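Local atomic coordinates of YkuI protein (Bacillus subtilis, PDB entry 2BAS), a protein that probably acts in cyclic di-GMP signalling through its EAL domain, a domain family associated with phosphodiesterases that cleave this second messenger. Residues A[31-42]-A[87-96]; A[229-238]-A[247-257]. All blocks are in the same frame, centred on the assembly; numbering follows the deposited sequence.

Interaction 1. Residues A[31-42]-A[87-96]; sequences ILTNIDDVLPYY and EVDNRIIRQA
V38, P40 and I35 pack on one side of helix 82-100 in a helix-on-strand contact of the EAL domain, a TIM-barrel-like fold. The strand is the start of 38-47, which pairs with 53-64 in the main sheet. Its short axis crosses the helix axis at -55°. V38 CG1 lies 3.5 Å from I92 CG1, the two side chains crossing at about a right angle. P40 CB rests on I92 CG2 and on A96 CB, and Y42 OH comes to A96 CA and CB. I62 of strand 53-64 also touches V38.

Toward the helix start, I35 has CG1 anti to its backbone N (chi1 -163°), which turns CD1 to E87 CG, 3.5 Å away, and leaves CG2 to meet R91 NH1. The R91 chain folds back (chi2 70°), bringing the guanidinium to D36. R91 NH2 donates to D36 OD1 at 2.8 Å in a nearly straight hydrogen bond, part of a salt bridge. D36 uses its anti lone pair, and the acceptor lies in the guanidinium plane. A leucine in place of R91 would probably leave D36 without this charge partner and uncover part of I35. Q95 NE2 donates to V38 O at 3.1 Å, from above the carbonyl plane.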
# COMPACT_ATOMS: atom_id res chain seq x y z
N ILE A 31 -24.63 -23.30 -28.58
CA ILE A 31 -24.04 -21.99 -28.86
C ILE A 31 -23.34 -21.95 -30.23
O ILE A 31 -23.55 -21.03 -31.01
CB ILE A 31 -23.09 -21.52 -27.72
CG1 ILE A 31 -23.87 -21.37 -26.40
CG2 ILE A 31 -22.42 -20.19 -28.08
CD1 ILE A 31 -23.01 -21.26 -25.16
N LEU A 32 -22.52 -22.95 -30.52
CA LEU A 32 -21.71 -22.94 -31.74
C LEU A 32 -22.48 -23.01 -33.06
O LEU A 32 -22.11 -22.33 -34.02
CB LEU A 32 -20.64 -24.03 -31.69
CG LEU A 32 -19.47 -23.73 -30.74
CD1 LEU A 32 -18.61 -24.97 -30.54
CD2 LEU A 32 -18.64 -22.56 -31.25
N THR A 33 -23.52 -23.83 -33.12
CA THR A 33 -24.31 -23.90 -34.34
C THR A 33 -25.30 -22.74 -34.47
O THR A 33 -25.77 -22.43 -35.56
CB THR A 33 -24.98 -25.28 -34.55
OG1 THR A 33 -25.60 -25.71 -33.33
CG2 THR A 33 -23.95 -26.31 -34.98
N ASN A 34 -25.60 -22.08 -33.35
CA ASN A 34 -26.44 -20.87 -33.37
C ASN A 34 -25.60 -19.59 -33.22
O ASN A 34 -26.06 -18.59 -32.66
CB ASN A 34 -27.53 -20.93 -32.30
CG ASN A 34 -28.57 -21.97 -32.60
OD1 ASN A 34 -29.32 -21.86 -33.57
ND2 ASN A 34 -28.64 -23.00 -31.76
N ILE A 35 -24.38 -19.64 -33.74
CA ILE A 35 -23.44 -18.52 -33.62
C ILE A 35 -24.03 -17.18 -34.07
O ILE A 35 -23.56 -16.13 -33.64
CB ILE A 35 -22.10 -18.84 -34.33
CG1 ILE A 35 -20.99 -17.88 -33.86
CG2 ILE A 35 -22.26 -18.86 -35.85
CD1 ILE A 35 -19.58 -18.36 -34.20
N ASP A 36 -25.07 -17.22 -34.89
CA ASP A 36 -25.74 -16.01 -35.38
C ASP A 36 -26.63 -15.28 -34.35
O ASP A 36 -26.80 -14.06 -34.43
CB ASP A 36 -26.54 -16.31 -36.65
CG ASP A 36 -25.65 -16.80 -37.79
OD1 ASP A 36 -24.54 -16.25 -37.96
OD2 ASP A 36 -26.07 -17.74 -38.51
N ASP A 37 -27.21 -16.02 -33.40
CA ASP A 37 -28.05 -15.43 -32.35
C ASP A 37 -27.23 -14.66 -31.32
O ASP A 37 -27.75 -13.82 -30.58
CB ASP A 37 -28.88 -16.50 -31.64
CG ASP A 37 -29.94 -17.13 -32.54
OD1 ASP A 37 -30.52 -16.43 -33.40
OD2 ASP A 37 -30.21 -18.34 -32.37
N VAL A 38 -25.93 -14.98 -31.27
CA VAL A 38 -24.98 -14.35 -30.35
C VAL A 38 -24.94 -12.83 -30.54
O VAL A 38 -25.01 -12.33 -31.67
CB VAL A 38 -23.58 -14.97 -30.54
CG1 VAL A 38 -22.49 -14.08 -30.02
CG2 VAL A 38 -23.52 -16.34 -29.88
N LEU A 39 -24.84 -12.11 -29.43
CA LEU A 39 -24.85 -10.65 -29.47
C LEU A 39 -24.11 -10.03 -28.28
O LEU A 39 -24.00 -10.65 -27.22
CB LEU A 39 -26.30 -10.13 -29.54
CG LEU A 39 -27.24 -10.24 -28.32
CD1 LEU A 39 -28.55 -9.52 -28.60
CD2 LEU A 39 -27.50 -11.69 -27.90
N PRO A 40 -23.59 -8.80 -28.46
CA PRO A 40 -23.03 -8.06 -27.33
C PRO A 40 -24.09 -7.32 -26.51
O PRO A 40 -25.06 -6.82 -27.06
CB PRO A 40 -22.10 -7.05 -28.00
CG PRO A 40 -22.71 -6.79 -29.33
CD PRO A 40 -23.44 -8.05 -29.73
N TYR A 41 -23.90 -7.30 -25.20
CA TYR A 41 -24.64 -6.41 -24.32
C TYR A 41 -23.65 -5.39 -23.78
O TYR A 41 -22.44 -5.50 -24.02
CB TYR A 41 -25.28 -7.18 -23.18
CG TYR A 41 -26.76 -7.39 -23.34
CD1 TYR A 41 -27.32 -7.74 -24.57
CD2 TYR A 41 -27.61 -7.25 -22.24
CE1 TYR A 41 -28.69 -7.94 -24.70
CE2 TYR A 41 -28.98 -7.45 -22.36
CZ TYR A 41 -29.51 -7.79 -23.60
OH TYR A 41 -30.87 -7.99 -23.72
N TYR A 42 -24.16 -4.38 -23.07
CA TYR A 42 -23.31 -3.31 -22.55
C TYR A 42 -23.69 -2.87 -21.14
O TYR A 42 -24.86 -2.90 -20.75
CB TYR A 42 -23.36 -2.09 -23.49
CG TYR A 42 -23.20 -2.39 -24.97
CD1 TYR A 42 -24.31 -2.69 -25.77
CD2 TYR A 42 -21.94 -2.38 -25.58
CE1 TYR A 42 -24.16 -2.98 -27.13
CE2 TYR A 42 -21.79 -2.66 -26.93
CZ TYR A 42 -22.90 -2.95 -27.70
OH TYR A 42 -22.75 -3.23 -29.03
N GLU A 87 -13.74 -18.06 -31.88
CA GLU A 87 -14.80 -17.87 -32.88
C GLU A 87 -16.01 -17.08 -32.35
O GLU A 87 -16.55 -16.21 -33.03
CB GLU A 87 -15.26 -19.22 -33.44
CG GLU A 87 -16.21 -19.12 -34.65
CD GLU A 87 -16.62 -20.47 -35.22
OE1 GLU A 87 -17.47 -20.49 -36.14
OE2 GLU A 87 -16.09 -21.51 -34.77
N VAL A 88 -16.43 -17.41 -31.14
CA VAL A 88 -17.54 -16.72 -30.51
C VAL A 88 -17.10 -15.30 -30.10
O VAL A 88 -17.78 -14.32 -30.40
CB VAL A 88 -18.07 -17.51 -29.30
CG1 VAL A 88 -19.18 -16.75 -28.57
CG2 VAL A 88 -18.58 -18.87 -29.75
N ASP A 89 -15.96 -15.21 -29.43
CA ASP A 89 -15.42 -13.92 -28.98
C ASP A 89 -15.32 -12.91 -30.11
O ASP A 89 -15.77 -11.77 -29.97
CB ASP A 89 -14.06 -14.13 -28.33
CG ASP A 89 -13.57 -12.91 -27.58
OD1 ASP A 89 -14.36 -12.33 -26.78
OD2 ASP A 89 -12.39 -12.54 -27.79
N ASN A 90 -14.76 -13.33 -31.24
CA ASN A 90 -14.66 -12.48 -32.43
C ASN A 90 -16.00 -11.96 -32.95
O ASN A 90 -16.11 -10.80 -33.35
CB ASN A 90 -13.85 -13.19 -33.53
CG ASN A 90 -12.35 -13.28 -33.21
OD1 ASN A 90 -11.81 -12.50 -32.43
ND2 ASN A 90 -11.67 -14.24 -33.84
N ARG A 91 -17.03 -12.81 -32.93
CA ARG A 91 -18.35 -12.37 -33.37
C ARG A 91 -18.85 -11.24 -32.46
O ARG A 91 -19.22 -10.17 -32.95
CB ARG A 91 -19.34 -13.54 -33.43
CG ARG A 91 -20.71 -13.21 -34.05
CD ARG A 91 -20.64 -12.96 -35.55
NE ARG A 91 -20.43 -14.21 -36.28
CZ ARG A 91 -21.41 -14.92 -36.84
NH1 ARG A 91 -21.12 -16.05 -37.47
NH2 ARG A 91 -22.67 -14.51 -36.77
N ILE A 92 -18.82 -11.47 -31.16
CA ILE A 92 -19.26 -10.46 -30.20
C ILE A 92 -18.54 -9.12 -30.37
O ILE A 92 -19.19 -8.09 -30.50
CB ILE A 92 -19.10 -10.94 -28.75
CG1 ILE A 92 -19.96 -12.18 -28.50
CG2 ILE A 92 -19.46 -9.83 -27.76
CD1 ILE A 92 -19.53 -12.93 -27.25
N ILE A 93 -17.20 -9.14 -30.35
CA ILE A 93 -16.38 -7.93 -30.45
C ILE A 93 -16.70 -7.09 -31.68
O ILE A 93 -16.92 -5.88 -31.58
CB ILE A 93 -14.86 -8.24 -30.45
CG1 ILE A 93 -14.47 -9.01 -29.18
CG2 ILE A 93 -14.05 -6.96 -30.52
CD1 ILE A 93 -13.11 -9.71 -29.28
N ARG A 94 -16.74 -7.74 -32.84
CA ARG A 94 -17.04 -7.07 -34.10
C ARG A 94 -18.41 -6.40 -34.13
O ARG A 94 -18.53 -5.26 -34.59
CB ARG A 94 -16.87 -8.03 -35.28
CG ARG A 94 -15.43 -8.38 -35.55
CD ARG A 94 -15.30 -9.48 -36.60
NE ARG A 94 -13.90 -9.88 -36.70
CZ ARG A 94 -12.99 -9.31 -37.49
NH1 ARG A 94 -13.33 -8.30 -38.29
NH2 ARG A 94 -11.74 -9.75 -37.48
N GLN A 95 -19.43 -7.08 -33.63
CA GLN A 95 -20.75 -6.47 -33.54
C GLN A 95 -20.70 -5.23 -32.66
O GLN A 95 -21.32 -4.22 -32.97
CB GLN A 95 -21.76 -7.44 -32.96
CG GLN A 95 -22.21 -8.52 -33.91
CD GLN A 95 -23.22 -9.43 -33.26
OE1 GLN A 95 -24.29 -9.00 -32.83
NE2 GLN A 95 -22.89 -10.72 -33.20
N ALA A 96 -19.97 -5.33 -31.55
CA ALA A 96 -19.89 -4.25 -30.60
C ALA A 96 -19.15 -3.04 -31.15
O ALA A 96 -19.62 -1.91 -31.00
CB ALA A 96 -19.25 -4.72 -29.31

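Interaction 2. Residues A[229-238]-A[247-257]; sequences ALLYEDIEAN and NGGRYFQGYYL
Strands 229-233 and 249-252 run parallel, their short axes 41° apart, and L231 pairs with Y251 and Y232 with F252. L230 O accepts from both R250 N and Y251 N, at 3.0 and 3.3 Å for these two donors. Y232 N then donates to Y251 O, and Q253 N to Y232 O. A water bridges L230 N and G248 O.

The Y232 ring lies with its edge on G249, which has no side chain at this place. Y232 CE1 is 3.3 Å from G249 CA. The Y232 OH donates to N247 O at 2.7 Å. This joins the strand to the residue just after helix 238-246, the crossover of a beta-alpha-beta unit. L231 CD1 sits against Y251 CB and backbone.

Beyond the strands the two segments stay linked. I235 N donates to Q253 O, on a lone pair, and Y256 N to I235 O. The backbone angles of G254 (phi 160°) by themselves favour glycine. I235 CD1 is 3.7 Å from F252 CB and lies near the edge of the F252 ring. The Q253 amide turns to E57, Q43 and K197. Y256 has CG anti to its backbone N (chi1 -174°), which lays one face of its ring against A237 O, 3.5 Å from the Y256 ring plane. The Y256 hydroxyl is hydrogen-bonded to E277.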
# COMPACT_ATOMS: atom_id res chain seq x y z
N ALA A 229 -5.77 4.90 -12.35
CA ALA A 229 -7.07 5.27 -11.83
C ALA A 229 -7.76 4.01 -11.29
O ALA A 229 -7.53 2.91 -11.81
CB ALA A 229 -7.93 5.91 -12.91
N LEU A 230 -8.59 4.18 -10.28
CA LEU A 230 -9.32 3.08 -9.69
C LEU A 230 -10.73 3.01 -10.26
O LEU A 230 -11.46 4.00 -10.26
CB LEU A 230 -9.41 3.23 -8.17
CG LEU A 230 -8.10 3.43 -7.40
CD1 LEU A 230 -8.41 3.77 -5.95
CD2 LEU A 230 -7.20 2.20 -7.48
N LEU A 231 -11.09 1.83 -10.73
CA LEU A 231 -12.45 1.53 -11.16
C LEU A 231 -13.09 0.53 -10.19
O LEU A 231 -12.65 -0.63 -10.10
CB LEU A 231 -12.42 0.99 -12.59
CG LEU A 231 -13.67 0.39 -13.24
CD1 LEU A 231 -14.92 1.17 -12.94
CD2 LEU A 231 -13.45 0.29 -14.74
N TYR A 232 -14.10 0.97 -9.46
CA TYR A 232 -14.81 0.07 -8.56
C TYR A 232 -15.98 -0.52 -9.30
O TYR A 232 -16.85 0.21 -9.76
CB TYR A 232 -15.29 0.79 -7.31
CG TYR A 232 -14.18 1.18 -6.38
CD1 TYR A 232 -13.44 2.33 -6.60
CD2 TYR A 232 -13.85 0.40 -5.29
CE1 TYR A 232 -12.41 2.69 -5.75
CE2 TYR A 232 -12.82 0.76 -4.43
CZ TYR A 232 -12.11 1.90 -4.68
OH TYR A 232 -11.08 2.26 -3.85
N GLU A 233 -15.97 -1.84 -9.45
CA GLU A 233 -17.05 -2.58 -10.11
C GLU A 233 -17.85 -3.41 -9.11
O GLU A 233 -17.49 -3.49 -7.93
CB GLU A 233 -16.51 -3.46 -11.26
CG GLU A 233 -15.63 -4.62 -10.84
CD GLU A 233 -15.44 -5.65 -11.95
OE1 GLU A 233 -16.42 -6.33 -12.34
OE2 GLU A 233 -14.28 -5.79 -12.42
N ASP A 234 -18.92 -4.04 -9.60
CA ASP A 234 -19.87 -4.81 -8.78
C ASP A 234 -20.48 -4.00 -7.63
O ASP A 234 -20.65 -4.51 -6.53
CB ASP A 234 -19.25 -6.12 -8.28
CG ASP A 234 -19.17 -7.19 -9.36
OD1 ASP A 234 -20.03 -7.22 -10.27
OD2 ASP A 234 -18.24 -8.03 -9.29
N ILE A 235 -20.78 -2.73 -7.90
CA ILE A 235 -21.48 -1.87 -6.96
C ILE A 235 -22.97 -2.19 -7.06
O ILE A 235 -23.61 -1.95 -8.08
CB ILE A 235 -21.25 -0.38 -7.26
CG1 ILE A 235 -19.79 -0.01 -7.04
CG2 ILE A 235 -22.13 0.49 -6.37
CD1 ILE A 235 -19.38 1.27 -7.70
N GLU A 236 -23.52 -2.76 -5.99
CA GLU A 236 -24.91 -3.19 -5.98
C GLU A 236 -25.67 -2.80 -4.71
O GLU A 236 -26.70 -3.41 -4.40
CB GLU A 236 -25.00 -4.69 -6.26
CG GLU A 236 -24.27 -5.59 -5.28
CD GLU A 236 -24.42 -7.06 -5.63
OE1 GLU A 236 -23.98 -7.47 -6.73
OE2 GLU A 236 -24.98 -7.82 -4.80
N ALA A 237 -25.17 -1.80 -4.00
CA ALA A 237 -25.81 -1.26 -2.80
C ALA A 237 -25.34 0.17 -2.55
O ALA A 237 -24.56 0.72 -3.33
CB ALA A 237 -25.54 -2.15 -1.58
N ASN A 238 -25.80 0.77 -1.46
CA ASN A 238 -25.41 2.14 -1.17
C ASN A 238 -24.03 2.26 -0.54
O ASN A 238 -23.21 3.06 -0.99
CB ASN A 238 -26.46 2.82 -0.30
CG ASN A 238 -26.45 4.31 -0.46
OD1 ASN A 238 -26.22 4.83 -1.56
ND2 ASN A 238 -26.72 5.03 0.62
N ASN A 247 -12.81 6.25 -1.16
CA ASN A 247 -11.54 5.58 -1.37
C ASN A 247 -10.89 5.78 -2.73
O ASN A 247 -10.39 4.83 -3.33
CB ASN A 247 -11.68 4.09 -1.05
CG ASN A 247 -11.76 3.83 0.45
OD1 ASN A 247 -10.76 3.85 1.14
ND2 ASN A 247 -12.97 3.61 0.94
N GLY A 248 -10.89 7.02 -3.21
CA GLY A 248 -10.22 7.37 -4.46
C GLY A 248 -10.81 6.85 -5.77
O GLY A 248 -10.17 6.96 -6.81
N GLY A 249 -12.03 6.31 -5.72
CA GLY A 249 -12.69 5.80 -6.92
C GLY A 249 -12.95 6.85 -7.99
O GLY A 249 -13.65 7.83 -7.76
N ARG A 250 -12.37 6.65 -9.17
CA ARG A 250 -12.57 7.59 -10.27
C ARG A 250 -13.71 7.18 -11.21
O ARG A 250 -14.36 8.03 -11.81
CB ARG A 250 -11.28 7.82 -11.05
CG ARG A 250 -11.41 8.97 -12.02
CD ARG A 250 -10.12 9.27 -12.72
NE ARG A 250 -10.23 10.52 -13.46
CZ ARG A 250 -9.22 11.16 -14.03
NH1 ARG A 250 -7.99 10.67 -13.96
NH2 ARG A 250 -9.44 12.29 -14.68
N TYR A 251 -13.92 5.87 -11.35
CA TYR A 251 -15.00 5.34 -12.18
C TYR A 251 -15.78 4.28 -11.42
O TYR A 251 -15.23 3.62 -10.54
CB TYR A 251 -14.45 4.75 -13.48
CG TYR A 251 -13.64 5.72 -14.31
CD1 TYR A 251 -12.24 5.63 -14.35
CD2 TYR A 251 -14.26 6.72 -15.04
CE1 TYR A 251 -11.49 6.52 -15.13
CE2 TYR A 251 -13.53 7.61 -15.82
CZ TYR A 251 -12.15 7.51 -15.86
OH TYR A 251 -11.44 8.40 -16.63
N PHE A 252 -17.06 4.12 -11.76
CA PHE A 252 -17.96 3.23 -11.03
C PHE A 252 -18.85 2.40 -11.96
O PHE A 252 -19.31 2.89 -12.99
CB PHE A 252 -18.86 4.04 -10.10
CG PHE A 252 -18.15 5.09 -9.29
CD1 PHE A 252 -18.08 6.41 -9.74
CD2 PHE A 252 -17.57 4.78 -8.06
CE1 PHE A 252 -17.44 7.39 -8.99
CE2 PHE A 252 -16.93 5.77 -7.29
CZ PHE A 252 -16.85 7.06 -7.76
N GLN A 253 -19.13 1.17 -11.55
CA GLN A 253 -19.93 0.24 -12.35
C GLN A 253 -20.67 -0.76 -11.47
O GLN A 253 -20.09 -1.28 -10.51
CB GLN A 253 -19.00 -0.52 -13.29
CG GLN A 253 -19.66 -1.48 -14.26
CD GLN A 253 -18.64 -2.27 -15.05
OE1 GLN A 253 -17.44 -2.02 -14.96
NE2 GLN A 253 -19.11 -3.24 -15.84
N GLY A 254 -21.93 -1.04 -11.80
CA GLY A 254 -22.73 -2.05 -11.09
C GLY A 254 -24.25 -1.95 -11.23
O GLY A 254 -24.78 -0.96 -11.77
N TYR A 255 -24.94 -2.97 -10.73
CA TYR A 255 -26.41 -2.99 -10.70
C TYR A 255 -26.99 -1.74 -10.05
O TYR A 255 -27.97 -1.18 -10.55
CB TYR A 255 -26.94 -4.23 -9.96
CG TYR A 255 -26.64 -5.54 -10.65
CD1 TYR A 255 -27.19 -5.84 -11.90
CD2 TYR A 255 -25.81 -6.49 -10.05
CE1 TYR A 255 -26.91 -7.05 -12.54
CE2 TYR A 255 -25.52 -7.71 -10.69
CZ TYR A 255 -26.07 -7.98 -11.93
OH TYR A 255 -25.79 -9.18 -12.56
N TYR A 256 -26.37 -1.30 -8.95
CA TYR A 256 -26.86 -0.13 -8.22
C TYR A 256 -26.94 1.09 -9.12
O TYR A 256 -27.89 1.86 -9.04
CB TYR A 256 -26.01 0.18 -6.98
CG TYR A 256 -26.59 1.29 -6.13
CD1 TYR A 256 -27.71 1.07 -5.32
CD2 TYR A 256 -26.03 2.56 -6.14
CE1 TYR A 256 -28.26 2.08 -4.56
CE2 TYR A 256 -26.57 3.59 -5.37
CZ TYR A 256 -27.68 3.34 -4.58
OH TYR A 256 -28.22 4.35 -3.81
N LEU A 257 -25.94 1.25 -9.99
CA LEU A 257 -25.92 2.37 -10.93
C LEU A 257 -26.82 2.09 -12.13
O LEU A 257 -27.86 2.72 -12.27
CB LEU A 257 -24.50 2.69 -11.37
CG LEU A 257 -23.54 3.10 -10.25
CD1 LEU A 257 -22.15 3.25 -10.80
CD2 LEU A 257 -23.98 4.39 -9.58
O HOH W 1 -8.24 6.75 -9.18

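From the N terminus, the chain leaves helix 28-33 and enters strand 38-47. It then forms strands 53-64 and 67-70 and helix 72-75 before helix 82-100 returns to close interaction 1. Strands 108-112, 143-147, 172-178 and 195-199 follow, with helices between them. Interaction 2 opens later and closes a much shorter loop, made of helix 238-246. The two contacts are in series, so neither nests in nor crosses the other. The centres of interactions 1 and 2 are about 27 Å apart, and the two do not touch. They share a sheet, because strand 249-252 pairs antiparallel with 38-47. Interaction 1 packs a helix on 38-47, and interaction 2 joins 249-252 to 229-233.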